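Local coordinates for protein pilin (Streptococcus pyogenes serotype M1, PDB 3GLE) that builds the shaft of the bacterial pilus, its subunits stacked head to tail and covalently joined for adhesion to host cells, bacterial aggregation and biofilm formation, at residues Leu19-Asn24 and Val149-Lys154; Phe39-Glu44 and Pro64-Thr69; Val97-Val102 and Ser119-Val124. The protein carries 2 engineered substitutions. All coordinates share one frame; numbering follows the deposited sequence.

Interaction 1 (Leu19-Asn24 and Val149-Lys154); sequences LTVTKN and VPIQFK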
loop_
_atom_site.group_PDB
_atom_site.type_symbol
_atom_site.label_atom_id
_atom_site.label_comp_id
_atom_site.label_asym_id
_atom_site.label_seq_id
_atom_site.Cartn_x
_atom_site.Cartn_y
_atom_site.Cartn_z
ATOM N N LEU A 19 -7.754 10.462 -23.813
ATOM C CA LEU A 19 -6.436 10.459 -23.167
ATOM C C LEU A 19 -6.398 9.495 -21.983
ATOM O O LEU A 19 -7.105 9.673 -20.986
ATOM C CB LEU A 19 -6.060 11.881 -22.730
ATOM C CG LEU A 19 -4.807 12.117 -21.883
ATOM C CD1 LEU A 19 -3.512 11.818 -22.691
ATOM C CD2 LEU A 19 -4.836 13.544 -21.347
ATOM N N THR A 20 -5.540 8.486 -22.106
ATOM C CA THR A 20 -5.352 7.459 -21.102
ATOM C C THR A 20 -4.449 7.971 -19.990
ATOM O O THR A 20 -3.465 8.662 -20.241
ATOM C CB THR A 20 -4.703 6.226 -21.740
ATOM O OG1 THR A 20 -5.525 5.782 -22.822
ATOM C CG2 THR A 20 -4.538 5.069 -20.738
ATOM N N VAL A 21 -4.802 7.640 -18.758
ATOM C CA VAL A 21 -3.939 7.827 -17.616
ATOM C C VAL A 21 -3.655 6.439 -17.050
ATOM O O VAL A 21 -4.547 5.598 -17.009
ATOM C CB VAL A 21 -4.600 8.691 -16.526
ATOM C CG1 VAL A 21 -3.664 8.865 -15.349
ATOM C CG2 VAL A 21 -4.982 10.025 -17.082
ATOM N N THR A 22 -2.408 6.208 -16.634
ATOM C CA THR A 22 -1.988 4.922 -16.074
ATOM C C THR A 22 -1.586 5.093 -14.622
ATOM O O THR A 22 -0.897 6.053 -14.273
ATOM C CB THR A 22 -0.839 4.308 -16.922
ATOM O OG1 THR A 22 -1.333 4.046 -18.234
ATOM C CG2 THR A 22 -0.341 2.981 -16.375
ATOM N N LYS A 23 -2.049 4.191 -13.764
ATOM C CA LYS A 23 -1.544 4.105 -12.399
ATOM C C LYS A 23 -0.690 2.863 -12.243
ATOM O O LYS A 23 -1.100 1.794 -12.639
ATOM C CB LYS A 23 -2.681 4.028 -11.387
ATOM C CG LYS A 23 -2.184 4.001 -9.966
ATOM C CD LYS A 23 -1.732 5.376 -9.506
ATOM C CE LYS A 23 -1.018 5.303 -8.156
ATOM N NZ LYS A 23 -0.511 6.661 -7.763
ATOM N N ASN A 24 0.481 3.021 -11.633
ATOM C CA ASN A 24 1.342 1.906 -11.255
ATOM C C ASN A 24 1.591 1.840 -9.740
ATOM O O ASN A 24 1.875 2.845 -9.120
ATOM C CB ASN A 24 2.664 1.990 -12.028
ATOM C CG ASN A 24 2.526 1.464 -13.436
ATOM O OD1 ASN A 24 2.304 0.272 -13.632
ATOM N ND2 ASN A 24 2.624 2.347 -14.426
ATOM N N VAL A 149 5.825 12.110 -22.463
ATOM C CA VAL A 149 5.660 10.794 -21.844
ATOM C C VAL A 149 4.176 10.460 -21.745
ATOM O O VAL A 149 3.356 11.360 -21.763
ATOM C CB VAL A 149 6.281 10.712 -20.423
ATOM C CG1 VAL A 149 7.838 10.645 -20.471
ATOM C CG2 VAL A 149 5.773 11.831 -19.520
ATOM N N PRO A 150 3.823 9.161 -21.643
ATOM C CA PRO A 150 2.444 8.822 -21.302
ATOM C C PRO A 150 2.129 9.342 -19.914
ATOM O O PRO A 150 3.015 9.404 -19.053
ATOM C CB PRO A 150 2.453 7.290 -21.269
ATOM C CG PRO A 150 3.637 6.890 -22.152
ATOM C CD PRO A 150 4.660 7.951 -21.807
ATOM N N ILE A 151 0.877 9.720 -19.686
ATOM C CA ILE A 151 0.502 10.158 -18.363
ATOM C C ILE A 151 0.468 8.952 -17.419
ATOM O O ILE A 151 -0.442 8.116 -17.476
ATOM C CB ILE A 151 -0.810 10.894 -18.365
ATOM C CG1 ILE A 151 -0.753 11.993 -19.421
ATOM C CG2 ILE A 151 -1.081 11.461 -16.975
ATOM C CD1 ILE A 151 -1.942 12.783 -19.457
ATOM N N GLN A 152 1.500 8.884 -16.577
ATOM C CA GLN A 152 1.666 7.805 -15.619
ATOM C C GLN A 152 1.897 8.379 -14.219
ATOM O O GLN A 152 2.680 9.325 -14.040
ATOM C CB GLN A 152 2.846 6.911 -16.023
ATOM C CG GLN A 152 2.585 6.003 -17.218
ATOM C CD GLN A 152 3.860 5.375 -17.791
ATOM O OE1 GLN A 152 4.977 5.852 -17.546
ATOM N NE2 GLN A 152 3.692 4.313 -18.571
ATOM N N PHE A 153 1.200 7.816 -13.241
ATOM C CA PHE A 153 1.404 8.140 -11.836
ATOM C C PHE A 153 1.864 6.858 -11.177
ATOM O O PHE A 153 1.363 5.795 -11.493
ATOM C CB PHE A 153 0.137 8.679 -11.187
ATOM C CG PHE A 153 -0.251 10.029 -11.686
ATOM C CD1 PHE A 153 0.331 11.181 -11.152
ATOM C CD2 PHE A 153 -1.155 10.160 -12.734
ATOM C CE1 PHE A 153 -0.016 12.428 -11.624
ATOM C CE2 PHE A 153 -1.508 11.425 -13.204
ATOM C CZ PHE A 153 -0.929 12.559 -12.654
ATOM N N LYS A 154 2.872 6.969 -10.326
ATOM C CA LYS A 154 3.430 5.820 -9.624
ATOM C C LYS A 154 3.307 6.057 -8.121
ATOM O O LYS A 154 3.618 7.151 -7.636
ATOM C CB LYS A 154 4.902 5.653 -9.986
ATOM C CG LYS A 154 5.529 4.348 -9.464
ATOM C CD LYS A 154 6.907 4.145 -10.064
ATOM C CE LYS A 154 7.957 5.065 -9.428
ATOM N NZ LYS A 154 9.303 4.817 -10.040
HETATM O O HOH W 1 -1.122 8.937 -21.571
HETATM O O HOH W 2 -0.762 6.161 -19.662
#
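Ile151 sets CG1 anti to its own carbonyl carbon (chi1 -52°) and carries CD1 straight on, which brings this methyl to 3.5 Å from Leu19 CD2; the two side chains cross at about a right angle. Val21 turns CG1 anti to its backbone N (chi1 -180°), placing that methyl in the plane of the Phe153 ring, at its edge, 3.8 Å from Phe153 CD2. On the same buried face the bent chain of Lys23 crosses the root of Phe153, with Lys23 NZ 4.0 Å from Phe153 CB. Its ammonium pairs with Glu104, the residue that promotes isopeptide formation, but the asparagine that would complete the cross-link is engineered to Ala155. Nearly straight bonds join the parallel backbones: Thr22 N to Ile151 O, Phe153 N to Thr22 O and Asn24 N to Phe153 O. Where the strands part, one water donates to Thr20 O and accepts from Ile151 N, filling in for a direct bond. A second, bound to Thr22 OG1, gives Ile151 O another donor beside Thr22 N. Strand 18-27 runs between strand 151-169 and the antiparallel strand 80-86, while strands 96-105 and 119-129 of the facing sheet pack on Ile151 and Phe153.

Interaction 2 (Phe39-Glu44 and Pro64-Thr69); sequences FTFKIE and PMTKVT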
loop_
_atom_site.group_PDB
_atom_site.type_symbol
_atom_site.label_atom_id
_atom_site.label_comp_id
_atom_site.label_asym_id
_atom_site.label_seq_id
_atom_site.Cartn_x
_atom_site.Cartn_y
_atom_site.Cartn_z
ATOM N N PHE A 39 -7.508 5.791 -6.689
ATOM C CA PHE A 39 -6.719 6.972 -6.989
ATOM C C PHE A 39 -7.516 7.809 -7.966
ATOM O O PHE A 39 -8.109 7.269 -8.925
ATOM C CB PHE A 39 -5.359 6.583 -7.565
ATOM C CG PHE A 39 -4.506 5.791 -6.612
ATOM C CD1 PHE A 39 -3.659 6.443 -5.704
ATOM C CD2 PHE A 39 -4.550 4.398 -6.611
ATOM C CE1 PHE A 39 -2.846 5.707 -4.828
ATOM C CE2 PHE A 39 -3.779 3.654 -5.728
ATOM C CZ PHE A 39 -2.912 4.307 -4.840
ATOM N N THR A 40 -7.572 9.113 -7.712
ATOM C CA THR A 40 -8.335 10.020 -8.570
ATOM C C THR A 40 -7.403 10.963 -9.333
ATOM O O THR A 40 -6.412 11.440 -8.784
ATOM C CB THR A 40 -9.426 10.820 -7.761
ATOM O OG1 THR A 40 -8.813 11.554 -6.699
ATOM C CG2 THR A 40 -10.405 9.883 -7.117
ATOM N N PHE A 41 -7.705 11.216 -10.601
ATOM C CA PHE A 41 -6.924 12.137 -11.413
ATOM C C PHE A 41 -7.804 13.261 -11.897
ATOM O O PHE A 41 -8.919 13.030 -12.345
ATOM C CB PHE A 41 -6.260 11.398 -12.583
ATOM C CG PHE A 41 -5.561 10.154 -12.146
ATOM C CD1 PHE A 41 -4.418 10.237 -11.367
ATOM C CD2 PHE A 41 -6.093 8.913 -12.422
ATOM C CE1 PHE A 41 -3.788 9.104 -10.930
ATOM C CE2 PHE A 41 -5.467 7.766 -11.974
ATOM C CZ PHE A 41 -4.318 7.868 -11.218
ATOM N N LYS A 42 -7.301 14.481 -11.737
ATOM C CA LYS A 42 -8.017 15.670 -12.116
ATOM C C LYS A 42 -7.351 16.311 -13.311
ATOM O O LYS A 42 -6.102 16.424 -13.374
ATOM C CB LYS A 42 -8.056 16.668 -10.954
ATOM C CG LYS A 42 -8.834 17.947 -11.290
ATOM C CD LYS A 42 -8.940 18.849 -10.082
ATOM C CE LYS A 42 -9.487 20.201 -10.474
ATOM N NZ LYS A 42 -9.578 21.146 -9.298
ATOM N N ILE A 43 -8.194 16.715 -14.264
ATOM C CA ILE A 43 -7.741 17.560 -15.345
ATOM C C ILE A 43 -8.441 18.927 -15.272
ATOM O O ILE A 43 -9.674 19.027 -15.095
ATOM C CB ILE A 43 -7.883 16.908 -16.725
ATOM C CG1 ILE A 43 -7.208 17.797 -17.778
ATOM C CG2 ILE A 43 -9.340 16.742 -17.067
ATOM C CD1 ILE A 43 -6.895 17.102 -19.104
ATOM N N GLU A 44 -7.644 19.979 -15.393
ATOM C CA GLU A 44 -8.210 21.317 -15.381
ATOM C C GLU A 44 -7.490 22.223 -16.366
ATOM O O GLU A 44 -6.342 21.944 -16.714
ATOM C CB GLU A 44 -8.149 21.881 -13.963
ATOM C CG GLU A 44 -6.789 21.799 -13.327
ATOM C CD GLU A 44 -6.742 22.448 -11.950
ATOM O OE1 GLU A 44 -7.786 22.982 -11.485
ATOM O OE2 GLU A 44 -5.648 22.418 -11.338
ATOM N N PRO A 64 -14.215 16.097 -15.427
ATOM C CA PRO A 64 -12.838 16.499 -15.121
ATOM C C PRO A 64 -12.079 15.557 -14.206
ATOM O O PRO A 64 -10.904 15.809 -13.951
ATOM C CB PRO A 64 -13.026 17.826 -14.384
ATOM C CG PRO A 64 -14.350 17.662 -13.704
ATOM C CD PRO A 64 -15.196 16.931 -14.709
ATOM N N MET A 65 -12.738 14.523 -13.683
ATOM C CA MET A 65 -12.085 13.523 -12.827
ATOM C C MET A 65 -12.238 12.142 -13.443
ATOM O O MET A 65 -13.289 11.812 -14.009
ATOM C CB MET A 65 -12.703 13.463 -11.416
ATOM C CG MET A 65 -12.807 14.818 -10.710
ATOM S SD MET A 65 -11.217 15.458 -10.141
ATOM C CE MET A 65 -11.073 14.654 -8.526
ATOM N N THR A 66 -11.197 11.330 -13.315
ATOM C CA THR A 66 -11.319 9.921 -13.627
ATOM C C THR A 66 -10.496 9.119 -12.623
ATOM O O THR A 66 -9.539 9.645 -12.023
ATOM C CB THR A 66 -10.933 9.633 -15.107
ATOM O OG1 THR A 66 -11.389 8.326 -15.480
ATOM C CG2 THR A 66 -9.425 9.721 -15.318
ATOM N N LYS A 67 -10.835 7.852 -12.420
ATOM C CA LYS A 67 -10.158 7.135 -11.360
ATOM C C LYS A 67 -9.945 5.670 -11.618
ATOM O O LYS A 67 -10.598 5.080 -12.480
ATOM C CB LYS A 67 -10.887 7.357 -10.029
ATOM C CG LYS A 67 -12.069 6.479 -9.783
ATOM C CD LYS A 67 -12.718 6.857 -8.432
ATOM C CE LYS A 67 -13.412 5.663 -7.792
ATOM N NZ LYS A 67 -13.806 5.921 -6.383
ATOM N N VAL A 68 -9.007 5.106 -10.872
ATOM C CA VAL A 68 -8.760 3.692 -10.899
ATOM C C VAL A 68 -8.902 3.143 -9.464
ATOM O O VAL A 68 -8.637 3.852 -8.490
ATOM C CB VAL A 68 -7.337 3.377 -11.419
ATOM C CG1 VAL A 68 -7.184 3.810 -12.881
ATOM C CG2 VAL A 68 -6.268 4.041 -10.520
ATOM N N THR A 69 -9.294 1.878 -9.353
ATOM C CA THR A 69 -9.565 1.275 -8.060
ATOM C C THR A 69 -8.812 -0.044 -7.893
ATOM O O THR A 69 -8.834 -0.896 -8.776
ATOM C CB THR A 69 -11.078 1.038 -7.905
ATOM O OG1 THR A 69 -11.759 2.288 -8.125
ATOM C CG2 THR A 69 -11.394 0.473 -6.510
#
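The ring of Phe41 receives Val68 obliquely, with Phe41 CE2 4.1 Å from Val68 CG2, and the carbonyl of Thr66 also comes in aslant, its O 3.5 Å from Phe41 CD2. Phe153 meets the same ring with the two planes only about 15° apart. Phe39 is approached aslant by the same Val68 methyl, which also touches Phe39 CB, and its ring forms a cation-pi contact with Lys23. Glu104 touches both rings, so Phe39 and Phe41 line the surroundings of the isopeptide site. The backbones are antiparallel: Phe39 with Val68 and Phe41 with Thr66 are hydrogen-bonded pairs, each closed by two N-H...O bonds, and a further, nearly straight one runs from Ile43 N to Pro64 O (2.9 Å, 173°) just ahead of strand 65-70. That strand flanks strand 37-45 in one sheet of the N-terminal beta sandwich; strand 96-105 holds the other side of strand 37-45, and strands 18-27 and 80-86 lie across the core. On the opposite face stand Thr40, Lys42, Met65 and Lys67. Met65 folds at chi2 and chi3, laying its sulfur along the neighbouring lysine, with Met65 SD 3.5 Å from Lys42 CB. The rest of Lys42 is extended and leads away to a salt bridge within its own strand, Lys42 NZ to Glu44 OE1 at 3.4 Å, whose hydrogen bond is weak. Thr40 CG2 rests on Lys67 CB at 3.9 Å, while its hydroxyl is hydrogen-bonded to the carbonyl O of Glu105. Beyond this packing the chain of Lys67 is extended, and its ammonium pairs with Asp38.

Interaction 3 (Val97-Val102 and Ser119-Val124); sequences VYYYKV and SYTVQV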
loop_
_atom_site.group_PDB
_atom_site.type_symbol
_atom_site.label_atom_id
_atom_site.label_comp_id
_atom_site.label_asym_id
_atom_site.label_seq_id
_atom_site.Cartn_x
_atom_site.Cartn_y
_atom_site.Cartn_z
ATOM N N VAL A 97 -3.328 25.283 -29.722
ATOM C CA VAL A 97 -2.879 24.371 -28.689
ATOM C C VAL A 97 -3.495 24.814 -27.365
ATOM O O VAL A 97 -3.212 25.920 -26.898
ATOM C CB VAL A 97 -1.343 24.355 -28.539
ATOM C CG1 VAL A 97 -0.952 23.211 -27.638
ATOM C CG2 VAL A 97 -0.664 24.216 -29.907
ATOM N N TYR A 98 -4.353 23.958 -26.801
ATOM C CA TYR A 98 -5.074 24.228 -25.562
ATOM C C TYR A 98 -4.409 23.513 -24.387
ATOM O O TYR A 98 -4.136 22.308 -24.452
ATOM C CB TYR A 98 -6.552 23.823 -25.704
ATOM C CG TYR A 98 -7.358 24.729 -26.652
ATOM C CD1 TYR A 98 -7.177 24.664 -28.037
ATOM C CD2 TYR A 98 -8.299 25.641 -26.154
ATOM C CE1 TYR A 98 -7.887 25.474 -28.889
ATOM C CE2 TYR A 98 -9.046 26.466 -27.016
ATOM C CZ TYR A 98 -8.828 26.376 -28.375
ATOM O OH TYR A 98 -9.517 27.187 -29.239
ATOM N N TYR A 99 -4.154 24.247 -23.305
ATOM C CA TYR A 99 -3.345 23.713 -22.211
ATOM C C TYR A 99 -4.126 23.357 -20.954
ATOM O O TYR A 99 -4.978 24.139 -20.490
ATOM C CB TYR A 99 -2.257 24.698 -21.839
ATOM C CG TYR A 99 -1.115 24.811 -22.816
ATOM C CD1 TYR A 99 0.121 24.252 -22.513
ATOM C CD2 TYR A 99 -1.249 25.532 -24.017
ATOM C CE1 TYR A 99 1.195 24.363 -23.369
ATOM C CE2 TYR A 99 -0.165 25.669 -24.892
ATOM C CZ TYR A 99 1.060 25.081 -24.545
ATOM O OH TYR A 99 2.146 25.174 -25.378
ATOM N N TYR A 100 -3.802 22.178 -20.417
ATOM C CA TYR A 100 -4.384 21.613 -19.197
ATOM C C TYR A 100 -3.285 21.116 -18.251
ATOM O O TYR A 100 -2.150 20.870 -18.677
ATOM C CB TYR A 100 -5.262 20.408 -19.525
ATOM C CG TYR A 100 -6.443 20.700 -20.427
ATOM C CD1 TYR A 100 -7.733 20.841 -19.899
ATOM C CD2 TYR A 100 -6.281 20.799 -21.804
ATOM C CE1 TYR A 100 -8.809 21.129 -20.725
ATOM C CE2 TYR A 100 -7.340 21.094 -22.636
ATOM C CZ TYR A 100 -8.601 21.251 -22.081
ATOM O OH TYR A 100 -9.623 21.493 -22.904
ATOM N N LYS A 101 -3.641 20.955 -16.974
ATOM C CA LYS A 101 -2.797 20.274 -15.992
ATOM C C LYS A 101 -3.511 19.038 -15.502
ATOM O O LYS A 101 -4.721 19.068 -15.210
ATOM C CB LYS A 101 -2.498 21.156 -14.768
ATOM C CG LYS A 101 -2.001 22.559 -15.099
ATOM C CD LYS A 101 -0.554 22.546 -15.545
ATOM C CE LYS A 101 0.381 22.408 -14.345
ATOM N NZ LYS A 101 1.658 23.160 -14.553
ATOM N N VAL A 102 -2.761 17.957 -15.390
ATOM C CA VAL A 102 -3.302 16.721 -14.864
ATOM C C VAL A 102 -2.530 16.404 -13.585
ATOM O O VAL A 102 -1.289 16.426 -13.578
ATOM C CB VAL A 102 -3.205 15.575 -15.901
ATOM C CG1 VAL A 102 -3.603 14.205 -15.287
ATOM C CG2 VAL A 102 -4.066 15.908 -17.124
ATOM N N SER A 119 2.749 17.031 -11.341
ATOM C CA SER A 119 1.769 17.739 -12.160
ATOM C C SER A 119 2.188 17.581 -13.625
ATOM O O SER A 119 3.323 17.875 -13.947
ATOM C CB SER A 119 1.756 19.221 -11.799
ATOM O OG SER A 119 0.555 19.821 -12.245
ATOM N N TYR A 120 1.298 17.106 -14.487
ATOM C CA TYR A 120 1.559 17.012 -15.915
ATOM C C TYR A 120 0.975 18.212 -16.676
ATOM O O TYR A 120 -0.148 18.641 -16.411
ATOM C CB TYR A 120 0.937 15.737 -16.494
ATOM C CG TYR A 120 1.698 14.453 -16.291
ATOM C CD1 TYR A 120 1.530 13.708 -15.136
ATOM C CD2 TYR A 120 2.549 13.945 -17.286
ATOM C CE1 TYR A 120 2.222 12.517 -14.933
ATOM C CE2 TYR A 120 3.245 12.729 -17.097
ATOM C CZ TYR A 120 3.081 12.037 -15.913
ATOM O OH TYR A 120 3.723 10.847 -15.681
ATOM N N THR A 121 1.723 18.731 -17.639
ATOM C CA THR A 121 1.169 19.646 -18.630
ATOM C C THR A 121 0.693 18.800 -19.789
ATOM O O THR A 121 1.436 17.944 -20.264
ATOM C CB THR A 121 2.213 20.633 -19.122
ATOM O OG1 THR A 121 2.663 21.392 -18.010
ATOM C CG2 THR A 121 1.642 21.591 -20.193
ATOM N N VAL A 122 -0.553 19.035 -20.201
ATOM C CA VAL A 122 -1.187 18.380 -21.338
ATOM C C VAL A 122 -1.573 19.418 -22.405
ATOM O O VAL A 122 -2.336 20.345 -22.130
ATOM C CB VAL A 122 -2.436 17.584 -20.876
ATOM C CG1 VAL A 122 -3.273 17.113 -22.068
ATOM C CG2 VAL A 122 -2.000 16.409 -20.026
ATOM N N GLN A 123 -1.009 19.261 -23.601
ATOM C CA GLN A 123 -1.332 20.073 -24.764
ATOM C C GLN A 123 -2.335 19.340 -25.650
ATOM O O GLN A 123 -2.031 18.256 -26.173
ATOM C CB GLN A 123 -0.104 20.315 -25.641
ATOM C CG GLN A 123 1.113 21.000 -25.047
ATOM C CD GLN A 123 2.140 21.271 -26.147
ATOM O OE1 GLN A 123 2.514 20.364 -26.904
ATOM N NE2 GLN A 123 2.548 22.527 -26.282
ATOM N N VAL A 124 -3.502 19.933 -25.856
ATOM C CA VAL A 124 -4.445 19.373 -26.796
ATOM C C VAL A 124 -4.341 20.222 -28.044
ATOM O O VAL A 124 -4.626 21.444 -28.031
ATOM C CB VAL A 124 -5.883 19.328 -26.235
ATOM C CG1 VAL A 124 -6.854 18.708 -27.250
ATOM C CG2 VAL A 124 -5.914 18.517 -24.946
#
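Two successive antiparallel strands joined by a long connection form a beta hairpin in the N-terminal sandwich, and on one of its faces Gln123 and Tyr99 are clasped side by side, pointing the same way. Gln123 NE2 donates to Tyr99 OH at 2.8 Å; the hydroxyl oxygen lies in the amide plane, but the bond is bent, 143° at the hydrogen, and ring and amide planes stand 70° apart. The other end of the amide is held too, Gln123 OE1 bonding to His125 NE2. Val97 CG1 packs on the root of the glutamine, 3.6 Å from Gln123 CB, and Thr121 CG2 touches the edge of the Tyr99 ring at CD1 (3.8 Å). Lys101 is bent from chi2 onward, curling so that its CE comes 3.3 Å from Ser119 OG.

On the face of Tyr98, Tyr100, Val102, Tyr120, Val122 and Val124 the side-chain contacts across the pair are apolar. Val102 CG2 meets Val122 CG2 at 3.6 Å; both methyls lie anti to their carbonyl carbons. Val124 CG2 approaches the Tyr100 ring obliquely, 3.7 Å from Tyr100 CE2. Six backbone bonds close the hydrogen-bonded pairs Tyr98-Val124, Tyr100-Val122 and Val102-Tyr120.

The hydroxyls of the buried tyrosines bond beyond the pair: Tyr98 to Lys94 O, Tyr100 to Val59 O and Tyr120 to Gln152 O. Besides strand 119-129, strand 96-105 pairs with strand 37-45 and, in parallel, with the short strand 55-57; strand 134-143 flanks strand 119-129, while Ile151 and Phe153 of strand 151-169 pack against Val102 and Tyr120 from the facing sheet.

In the fold
From the N terminus, strand 18-27 is the first to enter these contacts, but its pairing with strand 151-169, interaction 1, closes only after some 125 residues, and its loop encloses the other two. Interaction 2 closes early inside that loop, between strands 37-45 and 65-70; interaction 3 follows in series, between strands 96-105 and 119-129. None cross. Interactions 2 and 3 share a sheet, where strands 37-45 and 96-105 are neighbours and Glu44 O meets Lys101 N. Interaction 1 lies in the opposing sheet and packs across the core on both: Val21 on Phe41 of interaction 2, and Ile151 on Val122 of interaction 3.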